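PDB 3BHQ: transcriptional regulator from Mesorhizobium loti, which probably binds cis-regulatory DNA as a dimeric transcription factor of the TetR family. Local coordinates for residues 64-75 with 128-137; 103-113 with 174-184. All coordinates share one frame; numbering follows the deposited sequence. Where two conformers were deposited one is given.

Contact 1: 64-75 with 128-137; sequences VLSTASQVNDII and AWYEKGFERM. With EDO (1,2-ethanediol), chain I.
A68 and G133 bring the two helices closest, their CA atoms 4.4 Å apart, where segments 64-75 and 128-137 run almost exactly parallel, their axes 2° from alignment and 8.3 Å apart at closest approach. G133, within the wider pi-type turn at 130-135, has no side chain to hold the backbones apart, and a CB there would run into the carbonyl oxygen of W129. The methyl of A68 rests against the main chain of this turn, with CB 3.5 Å from K132 O. One turn on, N72 inserts its amide between the helices. Its ND2 grips two main-chain oxygens: A68 O in its own helix and, across the gap, G133 O at 3.2 Å. The latter bond is nearly straight (171°), lies in the amide plane and uses a lone pair in the carbonyl plane. Two bonds thus fix the rotation of a buried amide.

This pairing belongs to the all-helical architecture of TetR-type regulators: helix 56-83 leads from the predicted DNA-binding headpiece into the C-terminal domain and lies there along helix 123-150. R136 keeps CG anti to the backbone N (chi1 -169°) and runs extended to NE, which lays one guanidinium face over CB of N72, 3.3 Å above the plane. Its NH2 forms a long salt bridge to D73 OD1, 3.6 Å away, and has E76 as a second, weak partner, while a water ties NH1 to the D73 carboxylate and the S69 hydroxyl. Toward the N-terminal ends, V64 CG1 meets the W129 ring at its edge, and CZ3 of that ring lies 3.6 Å from A68 CA. F180 of the second subunit also meets the W129 ring. L65 CD2 fits between A128 CB and the aliphatic start of K132, 3.8 Å from its CG.

Contact 2: 103-113 with 174-184; sequences LMDEELLKLRR and PMNEAMFTGSN. With EDO (1,2-ethanediol), chain G.
M104 and N184 join the turn before helix 106-117 to the loop after helix 159-181, two helices of the TetR-type C-terminal domain whose short segments cross at -65° with axes 10.5 Å apart. N184 can be followed outward from its backbone. CB lies beside the E106 carboxylate, 3.3 Å from OE1. CG comes against the L109 methyl CD1, and OD1 faces the terminal methyl of M104. At the tip, ND2 donates twice, to M104 O at 2.7 Å and to E106 OE1 at 2.9 Å, the carboxylate and amide being nearly coplanar. CG stands anti to the backbone N (chi1 -178°), carrying the amide out to these acceptors. An alanine at this position would remove the amide and is likely to leave M104 O and E106 OE1 without their shared donor, weakening the hold on the loop.

Beside it, selenomethionines pack together, with M104 SE 3.6 Å from M175 CE. The M175 chain, bent at chi2 and chi3, sets its selenium 3.5 Å from L109 CD2 and over the centre of one face of the R112 guanidinium. A178 CB fills the angle between M104 CE and L109 CD1. R113 binds carbonyls at the C-terminal end of helix 159-181, its NH1 also bonding I116 O of the second subunit, so one side chain serves both the helix end and the dimer. Both of its bonds within the contact lie in the guanidinium plane: NH1 reaches M179 O at 2.7 Å and 171°, while NH2 meets A178 O from the face opposite to that used by G182 N.

In the fold
From the N terminus, the chain passes through the predicted helix-turn-helix region into helix 56-83, which carries the first half of contact 1. Helix 88-103 follows, and at its end begins the first half of contact 2, leading into helix 106-117. Helix 123-150 then returns to close contact 1, and the end of helix 159-181 with its following loop closes contact 2. The two loops therefore cross. Their centres lie about 16 Å apart, yet the contacts touch: T67 packs on L108 and L111, while V71 and M137 pack on L103. Contact 1 ties helix 56-83 to helix 123-150, contact 2 the start of helix 106-117 to the end of helix 159-181, and both reach the second subunit.

Contact 1: 64-75 with 128-137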
# COMPACT_ATOMS: atom_id res chain seq x y z
N VAL A 64 4.91 -14.45 10.12
CA VAL A 64 4.86 -12.96 9.95
C VAL A 64 5.94 -12.31 10.80
O VAL A 64 6.73 -11.48 10.33
CB VAL A 64 3.47 -12.36 10.20
CG1 VAL A 64 3.53 -10.81 10.23
CG2 VAL A 64 2.44 -12.90 9.18
N LEU A 65 6.02 -12.70 12.07
CA LEU A 65 7.03 -12.13 12.95
C LEU A 65 8.46 -12.42 12.50
O LEU A 65 9.32 -11.55 12.61
CB LEU A 65 6.83 -12.55 14.40
CG LEU A 65 5.56 -12.08 15.06
CD1 LEU A 65 5.42 -12.78 16.44
CD2 LEU A 65 5.54 -10.57 15.22
N SER A 66 8.74 -13.64 12.03
CA SER A 66 10.08 -14.01 11.54
C SER A 66 10.49 -13.16 10.34
O SER A 66 11.60 -12.67 10.28
CB SER A 66 10.15 -15.49 11.16
OG SER A 66 11.45 -15.87 10.74
N THR A 67 9.56 -13.00 9.41
CA THR A 67 9.82 -12.19 8.21
C THR A 67 10.06 -10.71 8.61
O THR A 67 11.02 -10.09 8.13
CB THR A 67 8.71 -12.36 7.18
OG1 THR A 67 8.78 -13.68 6.66
CG2 THR A 67 8.95 -11.37 6.02
N ALA A 68 9.26 -10.21 9.55
CA ALA A 68 9.42 -8.82 10.03
C ALA A 68 10.79 -8.64 10.64
O ALA A 68 11.46 -7.64 10.40
CB ALA A 68 8.34 -8.47 11.04
N SER A 69 11.23 -9.63 11.43
CA SER A 69 12.55 -9.57 12.04
C SER A 69 13.69 -9.60 11.01
O SER A 69 14.65 -8.83 11.11
CB SER A 69 12.72 -10.77 12.99
OG SER A 69 14.00 -10.75 13.58
N GLN A 70 13.58 -10.49 10.04
CA GLN A 70 14.61 -10.65 9.00
C GLN A 70 14.77 -9.38 8.16
O GLN A 70 15.88 -8.92 7.92
CB GLN A 70 14.27 -11.83 8.08
CG GLN A 70 14.39 -13.20 8.74
CD GLN A 70 13.71 -14.29 7.91
OE1 GLN A 70 13.65 -14.20 6.67
NE2 GLN A 70 13.19 -15.31 8.58
N VAL A 71 13.65 -8.82 7.75
CA VAL A 71 13.66 -7.57 6.97
C VAL A 71 14.25 -6.43 7.78
O VAL A 71 15.12 -5.71 7.28
CB VAL A 71 12.23 -7.23 6.44
CG1 VAL A 71 12.22 -5.86 5.76
CG2 VAL A 71 11.80 -8.32 5.46
N ASN A 72 13.84 -6.30 9.03
CA ASN A 72 14.38 -5.25 9.87
C ASN A 72 15.86 -5.37 10.18
O ASN A 72 16.51 -4.35 10.32
CB ASN A 72 13.51 -5.01 11.09
CG ASN A 72 12.36 -4.12 10.77
OD1 ASN A 72 12.52 -2.89 10.75
ND2 ASN A 72 11.18 -4.71 10.47
N ASP A 73 16.38 -6.60 10.27
CA ASP A 73 17.84 -6.79 10.47
C ASP A 73 18.59 -6.23 9.27
O ASP A 73 19.62 -5.56 9.44
CB ASP A 73 18.22 -8.27 10.69
CG ASP A 73 17.74 -8.81 12.03
OD1 ASP A 73 17.35 -8.02 12.90
OD2 ASP A 73 17.77 -10.05 12.20
N ILE A 74 18.05 -6.46 8.07
CA ILE A 74 18.64 -5.92 6.84
C ILE A 74 18.57 -4.40 6.81
O ILE A 74 19.58 -3.74 6.53
CB ILE A 74 18.03 -6.51 5.52
CG1 ILE A 74 18.21 -8.03 5.47
CG2 ILE A 74 18.72 -5.88 4.29
CD1 ILE A 74 17.53 -8.71 4.31
N ILE A 75 17.41 -3.84 7.15
CA ILE A 75 17.24 -2.37 7.20
C ILE A 75 18.21 -1.74 8.21
O ILE A 75 18.82 -0.70 7.92
CB ILE A 75 15.77 -1.93 7.48
CG1 ILE A 75 14.78 -2.47 6.42
CG2 ILE A 75 15.66 -0.42 7.58
CD1 ILE A 75 15.18 -2.30 5.01
N ALA A 128 0.56 -7.46 13.48
CA ALA A 128 1.96 -7.83 13.72
C ALA A 128 2.88 -7.27 12.65
O ALA A 128 3.93 -6.73 12.98
CB ALA A 128 2.13 -9.35 13.79
N TRP A 129 2.49 -7.40 11.37
CA TRP A 129 3.30 -6.84 10.29
C TRP A 129 3.45 -5.31 10.48
O TRP A 129 4.57 -4.74 10.36
CB TRP A 129 2.76 -7.16 8.89
CG TRP A 129 3.64 -6.50 7.90
CD1 TRP A 129 3.37 -5.36 7.22
CD2 TRP A 129 5.00 -6.85 7.58
NE1 TRP A 129 4.47 -4.98 6.48
CE2 TRP A 129 5.47 -5.88 6.67
CE3 TRP A 129 5.84 -7.91 7.95
CZ2 TRP A 129 6.77 -5.93 6.12
CZ3 TRP A 129 7.13 -7.96 7.40
CH2 TRP A 129 7.57 -6.96 6.51
N TYR A 130 2.34 -4.66 10.76
CA TYR A 130 2.36 -3.19 10.89
C TYR A 130 3.28 -2.75 12.04
O TYR A 130 4.11 -1.85 11.83
CB TYR A 130 0.95 -2.61 11.05
CG TYR A 130 0.96 -1.10 10.96
CD1 TYR A 130 1.25 -0.47 9.77
CD2 TYR A 130 0.74 -0.32 12.07
CE1 TYR A 130 1.29 0.91 9.68
CE2 TYR A 130 0.78 1.07 11.98
CZ TYR A 130 1.08 1.67 10.79
OH TYR A 130 1.14 3.04 10.65
N GLU A 131 3.17 -3.39 13.22
CA GLU A 131 4.00 -3.02 14.38
C GLU A 131 5.46 -3.42 14.23
O GLU A 131 6.36 -2.61 14.42
CB GLU A 131 3.47 -3.70 15.67
CG GLU A 131 4.21 -3.30 16.98
CD GLU A 131 3.92 -4.20 18.18
OE1 GLU A 131 2.92 -4.96 18.17
OE2 GLU A 131 4.71 -4.16 19.13
N LYS A 132 5.67 -4.69 13.94
CA LYS A 132 7.02 -5.27 13.92
C LYS A 132 7.79 -5.20 12.64
O LYS A 132 9.02 -5.40 12.64
CB LYS A 132 6.94 -6.72 14.41
CG LYS A 132 6.23 -6.92 15.78
CD LYS A 132 6.87 -6.20 16.94
CE LYS A 132 8.27 -6.67 17.26
NZ LYS A 132 8.74 -6.05 18.55
N GLY A 133 7.07 -4.96 11.54
CA GLY A 133 7.64 -4.80 10.23
C GLY A 133 7.71 -3.34 9.84
O GLY A 133 8.76 -2.75 9.91
N PHE A 134 6.55 -2.78 9.49
CA PHE A 134 6.44 -1.42 8.98
C PHE A 134 6.92 -0.33 9.96
O PHE A 134 7.82 0.47 9.62
CB PHE A 134 4.98 -1.17 8.59
CG PHE A 134 4.70 0.19 7.98
CD1 PHE A 134 4.63 0.33 6.59
CD2 PHE A 134 4.43 1.28 8.78
CE1 PHE A 134 4.34 1.58 6.05
CE2 PHE A 134 4.14 2.52 8.20
CZ PHE A 134 4.10 2.64 6.85
N GLU A 135 6.34 -0.31 11.16
CA GLU A 135 6.70 0.73 12.15
C GLU A 135 8.16 0.63 12.57
O GLU A 135 8.83 1.65 12.70
CB GLU A 135 5.78 0.73 13.35
CG GLU A 135 4.42 1.23 13.04
CD GLU A 135 3.59 1.46 14.26
OE1 GLU A 135 3.49 0.54 15.09
OE2 GLU A 135 3.01 2.56 14.39
N ARG A 136 8.65 -0.60 12.74
CA ARG A 136 10.03 -0.81 13.14
C ARG A 136 11.04 -0.29 12.11
O ARG A 136 12.02 0.34 12.51
CB ARG A 136 10.28 -2.28 13.46
CG ARG A 136 11.61 -2.50 14.11
CD ARG A 136 11.93 -3.97 14.35
NE ARG A 136 13.39 -4.18 14.36
CZ ARG A 136 13.99 -5.37 14.45
NH1 ARG A 136 13.27 -6.49 14.54
NH2 ARG A 136 15.33 -5.44 14.42
N MSE A 137 10.76 -0.43 10.81
CA MSE A 137 11.71 0.05 9.80
C MSE A 137 11.68 1.59 9.69
O MSE A 137 12.72 2.21 9.47
CB MSE A 137 11.60 -0.73 8.47
CG MSE A 137 10.56 -0.38 7.46
SE MSE A 137 10.60 -1.82 6.07
CE MSE A 137 9.29 -3.03 6.78
C1 EDO I . 9.78 -13.52 3.04
O1 EDO I . 10.04 -14.11 4.31
C2 EDO I . 9.13 -14.60 2.21
O2 EDO I . 10.09 -15.63 2.00
O HOH W 1 15.37 -8.68 14.55

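Contact 2: 103-113 with 174-184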
# COMPACT_ATOMS: atom_id res chain seq x y z
N LEU A 103 12.55 -4.46 -0.13
CA LEU A 103 11.11 -4.34 0.05
C LEU A 103 10.28 -4.79 -1.15
O LEU A 103 9.10 -5.12 -0.97
CB LEU A 103 10.74 -2.94 0.56
CG LEU A 103 11.38 -2.56 1.91
CD1 LEU A 103 11.13 -1.11 2.27
CD2 LEU A 103 10.91 -3.47 3.03
N MSE A 104 10.88 -4.84 -2.34
CA MSE A 104 10.19 -5.30 -3.56
C MSE A 104 10.52 -6.75 -3.90
O MSE A 104 10.18 -7.24 -4.97
CB MSE A 104 10.43 -4.32 -4.71
CG MSE A 104 9.96 -2.90 -4.41
SE MSE A 104 8.04 -2.77 -4.09
CE MSE A 104 7.52 -3.61 -5.81
N ASP A 105 11.16 -7.47 -2.98
CA ASP A 105 11.45 -8.87 -3.14
C ASP A 105 10.12 -9.61 -3.41
O ASP A 105 9.13 -9.39 -2.71
CB ASP A 105 12.04 -9.46 -1.87
CG ASP A 105 12.26 -10.95 -1.98
OD1 ASP A 105 13.22 -11.38 -2.61
OD2 ASP A 105 11.43 -11.69 -1.44
N GLU A 106 10.13 -10.47 -4.41
CA GLU A 106 8.91 -11.12 -4.88
C GLU A 106 8.21 -11.96 -3.81
O GLU A 106 7.00 -11.88 -3.66
CB GLU A 106 9.24 -11.96 -6.13
CG GLU A 106 8.03 -12.60 -6.82
CD GLU A 106 7.00 -11.60 -7.40
OE1 GLU A 106 7.32 -10.39 -7.58
OE2 GLU A 106 5.86 -12.04 -7.69
N GLU A 107 8.97 -12.73 -3.04
CA GLU A 107 8.37 -13.57 -2.01
C GLU A 107 7.78 -12.73 -0.89
O GLU A 107 6.71 -13.05 -0.37
CB GLU A 107 9.34 -14.65 -1.53
CG GLU A 107 9.83 -15.61 -2.67
CD GLU A 107 8.70 -16.24 -3.49
OE1 GLU A 107 7.86 -16.93 -2.89
OE2 GLU A 107 8.64 -16.05 -4.74
N LEU A 108 8.44 -11.63 -0.53
CA LEU A 108 7.95 -10.71 0.47
C LEU A 108 6.62 -10.07 0.01
O LEU A 108 5.69 -9.94 0.80
CB LEU A 108 8.99 -9.62 0.81
CG LEU A 108 8.68 -8.69 1.95
CD1 LEU A 108 8.54 -9.48 3.26
CD2 LEU A 108 9.74 -7.63 2.09
N LEU A 109 6.52 -9.70 -1.26
CA LEU A 109 5.27 -9.13 -1.80
C LEU A 109 4.13 -10.15 -1.75
O LEU A 109 3.00 -9.78 -1.43
CB LEU A 109 5.48 -8.65 -3.23
CG LEU A 109 6.49 -7.50 -3.44
CD1 LEU A 109 6.72 -7.27 -4.94
CD2 LEU A 109 6.03 -6.26 -2.82
N LYS A 110 4.44 -11.41 -2.05
CA LYS A 110 3.42 -12.48 -1.95
C LYS A 110 2.92 -12.61 -0.51
O LYS A 110 1.70 -12.70 -0.27
CB LYS A 110 3.94 -13.81 -2.47
CG LYS A 110 4.20 -13.87 -4.01
CD LYS A 110 4.92 -15.18 -4.42
CE LYS A 110 5.21 -15.19 -5.91
NZ LYS A 110 6.21 -16.27 -6.29
N LEU A 111 3.83 -12.57 0.45
CA LEU A 111 3.44 -12.63 1.87
C LEU A 111 2.58 -11.40 2.25
O LEU A 111 1.56 -11.54 2.98
CB LEU A 111 4.67 -12.74 2.78
CG LEU A 111 4.39 -12.97 4.27
CD1 LEU A 111 3.66 -14.30 4.52
CD2 LEU A 111 5.68 -12.87 5.13
N ARG A 112 2.96 -10.20 1.80
CA ARG A 112 2.17 -8.99 2.07
C ARG A 112 0.73 -9.16 1.59
O ARG A 112 -0.21 -8.81 2.31
CB ARG A 112 2.81 -7.72 1.46
CG ARG A 112 3.53 -6.78 2.45
CD ARG A 112 4.29 -5.69 1.67
NE ARG A 112 4.28 -4.28 2.13
CZ ARG A 112 3.37 -3.36 1.77
NH1 ARG A 112 2.31 -3.69 1.04
NH2 ARG A 112 3.52 -2.07 2.16
N ARG A 113 0.57 -9.66 0.36
CA ARG A 113 -0.79 -9.89 -0.18
C ARG A 113 -1.62 -10.81 0.72
O ARG A 113 -2.81 -10.56 0.96
CB ARG A 113 -0.71 -10.47 -1.59
CG ARG A 113 -2.06 -10.61 -2.29
CD ARG A 113 -1.97 -11.18 -3.70
NE ARG A 113 -0.91 -10.51 -4.48
CZ ARG A 113 -0.98 -9.30 -5.01
NH1 ARG A 113 -2.05 -8.53 -4.85
NH2 ARG A 113 0.05 -8.82 -5.68
N PRO A 174 5.92 1.91 -7.13
CA PRO A 174 6.21 0.47 -7.25
C PRO A 174 5.45 -0.49 -6.36
O PRO A 174 5.04 -1.58 -6.83
CB PRO A 174 7.74 0.40 -7.03
CG PRO A 174 8.16 1.68 -6.64
CD PRO A 174 7.11 2.70 -6.83
N MSE A 175 5.23 -0.10 -5.11
CA MSE A 175 4.51 -0.99 -4.17
C MSE A 175 3.04 -1.15 -4.57
O MSE A 175 2.50 -2.25 -4.60
CB MSE A 175 4.63 -0.50 -2.72
CG MSE A 175 4.05 -1.43 -1.71
SE MSE A 175 4.81 -3.16 -1.67
CE MSE A 175 6.37 -2.64 -0.93
N ASN A 176 2.38 -0.05 -4.92
CA ASN A 176 1.00 -0.16 -5.38
C ASN A 176 0.89 -0.90 -6.72
O ASN A 176 -0.04 -1.68 -6.93
CB ASN A 176 0.32 1.21 -5.40
CG ASN A 176 -0.01 1.67 -4.01
OD1 ASN A 176 -0.86 1.06 -3.35
ND2 ASN A 176 0.70 2.70 -3.52
N GLU A 177 1.82 -0.64 -7.62
CA GLU A 177 1.83 -1.36 -8.90
C GLU A 177 1.93 -2.88 -8.65
O GLU A 177 1.19 -3.63 -9.27
CB GLU A 177 2.95 -0.85 -9.79
CG GLU A 177 2.94 -1.52 -11.17
CD GLU A 177 3.91 -0.92 -12.17
OE1 GLU A 177 4.77 -0.09 -11.81
OE2 GLU A 177 3.79 -1.29 -13.33
N ALA A 178 2.78 -3.29 -7.70
CA ALA A 178 2.90 -4.73 -7.36
C ALA A 178 1.66 -5.27 -6.74
O ALA A 178 1.19 -6.36 -7.10
CB ALA A 178 4.05 -4.98 -6.48
N MSE A 179 1.12 -4.55 -5.76
CA MSE A 179 -0.07 -5.02 -5.10
C MSE A 179 -1.31 -5.11 -5.97
O MSE A 179 -2.17 -5.95 -5.73
CB MSE A 179 -0.42 -4.16 -3.88
CG MSE A 179 0.55 -4.20 -2.79
SE MSE A 179 0.58 -5.94 -1.89
CE MSE A 179 2.09 -6.48 -2.73
N PHE A 180 -1.42 -4.26 -6.97
CA PHE A 180 -2.60 -4.30 -7.80
C PHE A 180 -2.40 -5.15 -9.04
O PHE A 180 -3.35 -5.74 -9.50
CB PHE A 180 -3.05 -2.90 -8.17
CG PHE A 180 -3.58 -2.11 -6.98
CD1 PHE A 180 -4.59 -2.63 -6.16
CD2 PHE A 180 -3.10 -0.81 -6.72
CE1 PHE A 180 -5.08 -1.92 -5.06
CE2 PHE A 180 -3.62 -0.09 -5.60
CZ PHE A 180 -4.60 -0.64 -4.80
N THR A 181 -1.20 -5.18 -9.59
CA THR A 181 -0.99 -5.87 -10.88
C THR A 181 -0.16 -7.12 -10.80
O THR A 181 -0.18 -7.92 -11.76
CB THR A 181 -0.41 -4.93 -11.94
OG1 THR A 181 0.93 -4.55 -11.64
CG2 THR A 181 -1.30 -3.69 -12.08
N GLY A 182 0.59 -7.30 -9.71
CA GLY A 182 1.52 -8.40 -9.58
C GLY A 182 2.80 -8.09 -10.33
O GLY A 182 3.84 -8.70 -10.04
N SER A 183 2.75 -7.14 -11.29
CA SER A 183 3.90 -6.74 -12.09
C SER A 183 4.90 -6.17 -11.11
O SER A 183 4.62 -5.15 -10.45
CB SER A 183 3.56 -5.70 -13.17
OG SER A 183 4.71 -5.37 -13.93
N ASN A 184 6.00 -6.90 -10.96
CA ASN A 184 7.11 -6.49 -10.14
C ASN A 184 8.32 -6.65 -11.04
O ASN A 184 8.95 -7.72 -11.04
CB ASN A 184 7.19 -7.36 -8.89
CG ASN A 184 8.32 -6.95 -7.96
OD1 ASN A 184 8.68 -5.77 -7.90
ND2 ASN A 184 8.88 -7.92 -7.24
C1 EDO G . -0.24 1.28 0.13
O1 EDO G . -1.34 0.40 0.42
C2 EDO G . 0.95 0.46 -0.30
O2 EDO G . 0.63 -0.35 -1.45
O HOH W 2 4.48 -9.54 -7.33